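Local structure of uncharacterized protein (Gallus gallus, 3WXB) at residues L86-A98 / T138-F151. The protein probably reduces carbonyl compounds with NADPH or NADH, as a Rossmann-fold carbonyl reductase of the short-chain dehydrogenase/reductase family. Sequence-based numbering, arbitrary orientation.
With NDP (NADPH dihydro-nicotinamide-adenine-dinucleotide phosphate), chain C.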
loop_
_atom_site.group_PDB
_atom_site.type_symbol
_atom_site.label_atom_id
_atom_site.label_comp_id
_atom_site.label_asym_id
_atom_site.label_seq_id
_atom_site.Cartn_x
_atom_site.Cartn_y
_atom_site.Cartn_z
ATOM N N LEU A 86 -11.129 -5.944 21.126
ATOM C CA LEU A 86 -10.255 -6.289 19.993
ATOM C C LEU A 86 -9.097 -5.295 19.868
ATOM O O LEU A 86 -9.313 -4.094 19.806
ATOM C CB LEU A 86 -11.065 -6.304 18.657
ATOM C CG LEU A 86 -10.306 -6.550 17.321
ATOM C CD1 LEU A 86 -9.563 -7.854 17.288
ATOM C CD2 LEU A 86 -11.271 -6.450 16.048
ATOM N N GLU A 87 -7.893 -5.828 19.798
ATOM C CA GLU A 87 -6.699 -5.050 19.472
ATOM C C GLU A 87 -6.353 -5.561 18.057
ATOM O O GLU A 87 -5.895 -6.709 17.866
ATOM C CB GLU A 87 -5.584 -5.314 20.525
ATOM C CG GLU A 87 -4.159 -4.904 20.096
ATOM C CD GLU A 87 -4.104 -3.510 19.518
ATOM O OE1 GLU A 87 -4.419 -2.546 20.230
ATOM O OE2 GLU A 87 -3.736 -3.379 18.311
ATOM N N VAL A 88 -6.602 -4.718 17.049
ATOM C CA VAL A 88 -6.468 -5.196 15.653
ATOM C C VAL A 88 -5.035 -5.575 15.233
ATOM O O VAL A 88 -4.869 -6.365 14.272
ATOM C CB VAL A 88 -7.154 -4.234 14.562
ATOM C CG1 VAL A 88 -8.544 -3.793 15.036
ATOM C CG2 VAL A 88 -6.295 -3.035 14.305
ATOM N N THR A 89 -4.008 -5.055 15.937
ATOM C CA THR A 89 -2.647 -5.454 15.593
ATOM C C THR A 89 -2.185 -6.780 16.166
ATOM O O THR A 89 -1.068 -7.235 15.858
ATOM C CB THR A 89 -1.591 -4.395 15.970
ATOM O OG1 THR A 89 -1.566 -4.219 17.402
ATOM C CG2 THR A 89 -1.899 -3.107 15.265
ATOM N N ASP A 90 -3.031 -7.414 16.973
ATOM C CA ASP A 90 -2.629 -8.640 17.703
ATOM C C ASP A 90 -3.360 -9.833 17.096
ATOM O O ASP A 90 -4.571 -9.935 17.281
ATOM C CB ASP A 90 -3.016 -8.476 19.188
ATOM C CG ASP A 90 -2.590 -9.686 20.075
ATOM O OD1 ASP A 90 -2.113 -10.687 19.553
ATOM O OD2 ASP A 90 -2.783 -9.612 21.306
ATOM N N PRO A 91 -2.649 -10.731 16.374
ATOM C CA PRO A 91 -3.382 -11.887 15.785
ATOM C C PRO A 91 -4.181 -12.701 16.810
ATOM O O PRO A 91 -5.258 -13.196 16.490
ATOM C CB PRO A 91 -2.284 -12.737 15.128
ATOM C CG PRO A 91 -1.046 -11.742 14.995
ATOM C CD PRO A 91 -1.196 -10.734 16.074
ATOM N N ALA A 92 -3.686 -12.806 18.041
ATOM C CA ALA A 92 -4.382 -13.573 19.085
ATOM C C ALA A 92 -5.694 -12.934 19.476
ATOM O O ALA A 92 -6.676 -13.643 19.738
ATOM C CB ALA A 92 -3.420 -13.808 20.390
ATOM N N SER A 93 -5.733 -11.609 19.503
ATOM C CA SER A 93 -6.947 -10.863 19.822
ATOM C C SER A 93 -7.962 -10.932 18.648
ATOM O O SER A 93 -9.199 -11.012 18.866
ATOM C CB SER A 93 -6.594 -9.428 20.101
ATOM O OG SER A 93 -7.740 -8.680 20.430
ATOM N N ILE A 94 -7.461 -10.891 17.430
ATOM C CA ILE A 94 -8.253 -11.153 16.237
ATOM C C ILE A 94 -8.848 -12.549 16.308
ATOM O O ILE A 94 -10.013 -12.751 16.109
ATOM C CB ILE A 94 -7.404 -11.063 14.959
ATOM C CG1 ILE A 94 -6.945 -9.621 14.738
ATOM C CG2 ILE A 94 -8.145 -11.570 13.787
ATOM C CD1 ILE A 94 -6.013 -9.423 13.610
ATOM N N LYS A 95 -8.022 -13.510 16.623
ATOM C CA LYS A 95 -8.490 -14.861 16.769
ATOM C C LYS A 95 -9.620 -14.961 17.773
ATOM O O LYS A 95 -10.630 -15.544 17.493
ATOM C CB LYS A 95 -7.349 -15.792 17.171
ATOM C CG LYS A 95 -7.669 -17.265 16.982
ATOM C CD LYS A 95 -6.503 -18.164 17.236
ATOM C CE LYS A 95 -6.963 -19.564 17.573
ATOM N NZ LYS A 95 -6.467 -20.563 16.599
ATOM N N ALA A 96 -9.417 -14.410 18.945
ATOM C CA ALA A 96 -10.386 -14.548 20.031
ATOM C C ALA A 96 -11.695 -13.821 19.684
ATOM O O ALA A 96 -12.784 -14.299 20.007
ATOM C CB ALA A 96 -9.785 -14.045 21.336
ATOM N N ALA A 97 -11.600 -12.674 19.016
ATOM C CA ALA A 97 -12.780 -11.925 18.597
ATOM C C ALA A 97 -13.625 -12.730 17.598
ATOM O O ALA A 97 -14.846 -12.828 17.759
ATOM C CB ALA A 97 -12.394 -10.528 18.007
ATOM N N ALA A 98 -12.972 -13.376 16.628
ATOM C CA ALA A 98 -13.700 -14.152 15.623
ATOM C C ALA A 98 -14.426 -15.324 16.311
ATOM O O ALA A 98 -15.607 -15.598 16.031
ATOM C CB ALA A 98 -12.755 -14.688 14.509
ATOM N N THR A 138 0.811 -2.125 9.777
ATOM C CA THR A 138 0.143 -3.235 10.401
ATOM C C THR A 138 -1.294 -2.936 10.851
ATOM O O THR A 138 -2.157 -3.774 10.707
ATOM C CB THR A 138 0.995 -4.114 11.409
ATOM O OG1 THR A 138 0.373 -4.184 12.688
ATOM C CG2 THR A 138 2.395 -3.812 11.400
ATOM N N THR A 139 -1.545 -1.756 11.377
ATOM C CA THR A 139 -2.905 -1.356 11.783
ATOM C C THR A 139 -3.878 -1.114 10.564
ATOM O O THR A 139 -5.055 -1.531 10.579
ATOM C CB THR A 139 -2.864 -0.020 12.538
ATOM O OG1 THR A 139 -2.001 -0.155 13.687
ATOM C CG2 THR A 139 -4.250 0.410 13.009
ATOM N N ASN A 140 -3.373 -0.411 9.557
ATOM C CA ASN A 140 -4.226 0.026 8.429
ATOM C C ASN A 140 -4.378 -0.972 7.329
ATOM O O ASN A 140 -5.332 -0.913 6.527
ATOM C CB ASN A 140 -3.709 1.370 7.873
ATOM C CG ASN A 140 -3.947 2.519 8.830
ATOM O OD1 ASN A 140 -4.476 2.325 9.952
ATOM N ND2 ASN A 140 -3.587 3.732 8.413
ATOM N N THR A 141 -3.425 -1.870 7.212
ATOM C CA THR A 141 -3.398 -2.758 6.045
ATOM C C THR A 141 -3.377 -4.193 6.426
ATOM O O THR A 141 -4.199 -4.978 5.944
ATOM C CB THR A 141 -2.166 -2.477 5.107
ATOM O OG1 THR A 141 -2.039 -1.069 4.872
ATOM C CG2 THR A 141 -2.317 -3.241 3.774
ATOM N N ILE A 142 -2.445 -4.583 7.309
ATOM C CA ILE A 142 -2.380 -6.008 7.649
ATOM C C ILE A 142 -3.612 -6.433 8.494
ATOM O O ILE A 142 -4.157 -7.512 8.273
ATOM C CB ILE A 142 -1.047 -6.383 8.427
ATOM C CG1 ILE A 142 0.188 -6.065 7.566
ATOM C CG2 ILE A 142 -1.072 -7.877 8.887
ATOM C CD1 ILE A 142 1.632 -6.323 8.295
ATOM N N ALA A 143 -4.029 -5.613 9.446
ATOM C CA ALA A 143 -5.159 -5.986 10.297
ATOM C C ALA A 143 -6.457 -6.202 9.432
ATOM O O ALA A 143 -7.182 -7.158 9.661
ATOM C CB ALA A 143 -5.413 -4.944 11.297
ATOM N N PRO A 144 -6.732 -5.317 8.439
ATOM C CA PRO A 144 -7.949 -5.643 7.612
ATOM C C PRO A 144 -7.801 -6.937 6.913
ATOM O O PRO A 144 -8.784 -7.666 6.840
ATOM C CB PRO A 144 -8.021 -4.460 6.613
ATOM C CG PRO A 144 -7.588 -3.322 7.526
ATOM C CD PRO A 144 -6.346 -3.918 8.223
ATOM N N LEU A 145 -6.589 -7.276 6.439
ATOM C CA LEU A 145 -6.380 -8.582 5.851
ATOM C C LEU A 145 -6.693 -9.752 6.828
ATOM O O LEU A 145 -7.404 -10.725 6.494
ATOM C CB LEU A 145 -4.952 -8.703 5.300
ATOM C CG LEU A 145 -4.538 -10.110 5.004
ATOM C CD1 LEU A 145 -5.139 -10.584 3.648
ATOM C CD2 LEU A 145 -3.010 -10.243 5.005
ATOM N N LEU A 146 -6.088 -9.681 8.014
ATOM C CA LEU A 146 -6.172 -10.745 9.019
ATOM C C LEU A 146 -7.585 -10.914 9.546
ATOM O O LEU A 146 -8.055 -12.049 9.744
ATOM C CB LEU A 146 -5.261 -10.388 10.210
ATOM C CG LEU A 146 -3.805 -10.863 10.219
ATOM C CD1 LEU A 146 -3.189 -11.203 8.935
ATOM C CD2 LEU A 146 -2.908 -9.958 11.072
ATOM N N LEU A 147 -8.248 -9.796 9.740
ATOM C CA LEU A 147 -9.653 -9.795 10.176
ATOM C C LEU A 147 -10.557 -10.452 9.097
ATOM O O LEU A 147 -11.416 -11.285 9.412
ATOM C CB LEU A 147 -10.096 -8.393 10.501
ATOM C CG LEU A 147 -9.579 -7.900 11.864
ATOM C CD1 LEU A 147 -9.556 -6.366 11.932
ATOM C CD2 LEU A 147 -10.485 -8.453 13.044
ATOM N N SER A 148 -10.338 -10.075 7.840
ATOM C CA SER A 148 -11.027 -10.701 6.717
ATOM C C SER A 148 -10.791 -12.220 6.696
ATOM O O SER A 148 -11.760 -13.008 6.551
ATOM C CB SER A 148 -10.636 -10.009 5.387
ATOM O OG SER A 148 -11.069 -8.663 5.463
ATOM N N GLN A 149 -9.536 -12.647 6.873
ATOM C CA GLN A 149 -9.245 -14.088 6.908
ATOM C C GLN A 149 -10.017 -14.748 8.067
ATOM O O GLN A 149 -10.594 -15.819 7.898
ATOM C CB GLN A 149 -7.764 -14.384 7.112
ATOM C CG GLN A 149 -6.884 -14.257 5.895
ATOM C CD GLN A 149 -5.388 -14.270 6.286
ATOM O OE1 GLN A 149 -5.047 -14.058 7.436
ATOM N NE2 GLN A 149 -4.516 -14.481 5.307
ATOM N N ALA A 150 -10.005 -14.118 9.241
ATOM C CA ALA A 150 -10.599 -14.740 10.420
ATOM C C ALA A 150 -12.144 -14.770 10.332
ATOM O O ALA A 150 -12.794 -15.691 10.850
ATOM C CB ALA A 150 -10.119 -14.026 11.696
ATOM N N PHE A 151 -12.743 -13.776 9.660
ATOM C CA PHE A 151 -14.177 -13.773 9.510
ATOM C C PHE A 151 -14.646 -14.496 8.215
ATOM O O PHE A 151 -15.855 -14.669 7.989
ATOM C CB PHE A 151 -14.739 -12.342 9.688
ATOM C CG PHE A 151 -14.758 -11.915 11.107
ATOM C CD1 PHE A 151 -15.784 -12.346 11.968
ATOM C CD2 PHE A 151 -13.707 -11.181 11.648
ATOM C CE1 PHE A 151 -15.792 -11.970 13.323
ATOM C CE2 PHE A 151 -13.688 -10.824 12.976
ATOM C CZ PHE A 151 -14.714 -11.224 13.830
HETATM P PA NDP C . -10.404 8.193 14.875
HETATM O O1A NDP C . -8.960 8.472 15.135
HETATM O O2A NDP C . -11.329 9.159 15.309
HETATM O O5B NDP C . -10.827 6.880 15.452
HETATM C C5B NDP C . -9.911 5.753 15.342
HETATM C C4B NDP C . -10.651 4.537 15.778
HETATM O O4B NDP C . -9.869 3.268 15.421
HETATM C C3B NDP C . -10.832 4.456 17.313
HETATM O O3B NDP C . -12.027 3.593 17.520
HETATM C C2B NDP C . -9.581 3.665 17.736
HETATM O O2B NDP C . -9.695 3.030 19.027
HETATM C C1B NDP C . -9.525 2.577 16.628
HETATM N N9A NDP C . -8.086 1.982 16.546
HETATM C C8A NDP C . -6.908 2.567 16.214
HETATM N N7A NDP C . -5.933 1.644 16.322
HETATM C C5A NDP C . -6.457 0.546 16.842
HETATM C C6A NDP C . -5.925 -0.648 17.155
HETATM N N6A NDP C . -4.602 -0.834 16.997
HETATM N N1A NDP C . -6.711 -1.640 17.606
HETATM C C2A NDP C . -8.067 -1.459 17.711
HETATM N N3A NDP C . -8.597 -0.213 17.406
HETATM C C4A NDP C . -7.792 0.737 16.941
HETATM O O3 NDP C . -10.429 7.954 13.250
HETATM P PN NDP C . -11.723 8.207 12.316
HETATM O O1N NDP C . -11.604 9.548 11.758
HETATM O O2N NDP C . -12.958 7.755 12.982
HETATM O O5D NDP C . -11.284 7.165 11.139
HETATM C C5D NDP C . -11.853 5.855 10.945
HETATM C C4D NDP C . -11.390 5.339 9.573
HETATM O O4D NDP C . -11.731 6.293 8.579
HETATM C C3D NDP C . -9.836 5.270 9.569
HETATM O O3D NDP C . -9.521 4.068 8.875
HETATM C C2D NDP C . -9.392 6.452 8.808
HETATM O O2D NDP C . -8.138 6.234 8.165
HETATM C C1D NDP C . -10.515 6.622 7.813
HETATM N N1N NDP C . -10.565 8.009 7.283
HETATM C C2N NDP C . -10.835 9.124 8.091
HETATM C C3N NDP C . -10.872 10.407 7.534
HETATM C C7N NDP C . -11.195 11.549 8.290
HETATM O O7N NDP C . -11.179 12.655 7.745
HETATM N N7N NDP C . -11.637 11.356 9.572
HETATM C C4N NDP C . -10.584 10.590 6.166
HETATM C C5N NDP C . -10.297 9.504 5.329
HETATM C C6N NDP C . -10.254 8.209 5.871
HETATM P P2B NDP C . -9.153 3.803 20.384
HETATM O O1X NDP C . -8.921 2.585 21.174
HETATM O O2X NDP C . -10.284 4.689 20.696
HETATM O O3X NDP C . -7.903 4.483 19.949
#
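Glu87 OE2 accepts two N-H bonds, from N6A of the NADPH adenine at 3.0 Å and from Thr89 N; Thr89 OG1 also lies very close to it, at a doubtful 2.5 Å. The other carboxylate oxygen of Glu87, OE1, forms a salt bridge with Arg61, which also binds the cofactor. Val88 N donates to adenine N1A at 3.1 Å, so carboxylate and amide together read the Watson-Crick edge of the adenine. Replacing Glu87 by an alanine would probably leave N6A and Thr89 N without their acceptor and Arg61 without its acidic partner. Beneath the adenine, Val88 CG2 lies 3.7 Å from Ala143 CB, while Thr89 CG2 crosses to Thr139 OG1, which is hydrogen-bonded to Glu135 O in its own helix. Further along, helices 91-98 and 138-151 run at 33° to each other. Ile94, with CG1 anti to its carbonyl carbon (chi1 -67°), extends CD1 across Leu146 CB at 3.6 Å. Leu147 CD2 meets Leu86 CD2 tip to tip at 3.7 Å, and Ala98 CB sits over one face of the Phe151 ring, a CH-pi contact. Polar recognition of adenine thus comes from the turn after strand 81-85, whereas the packing of 86-98 on helix 130-160 is essentially apolar.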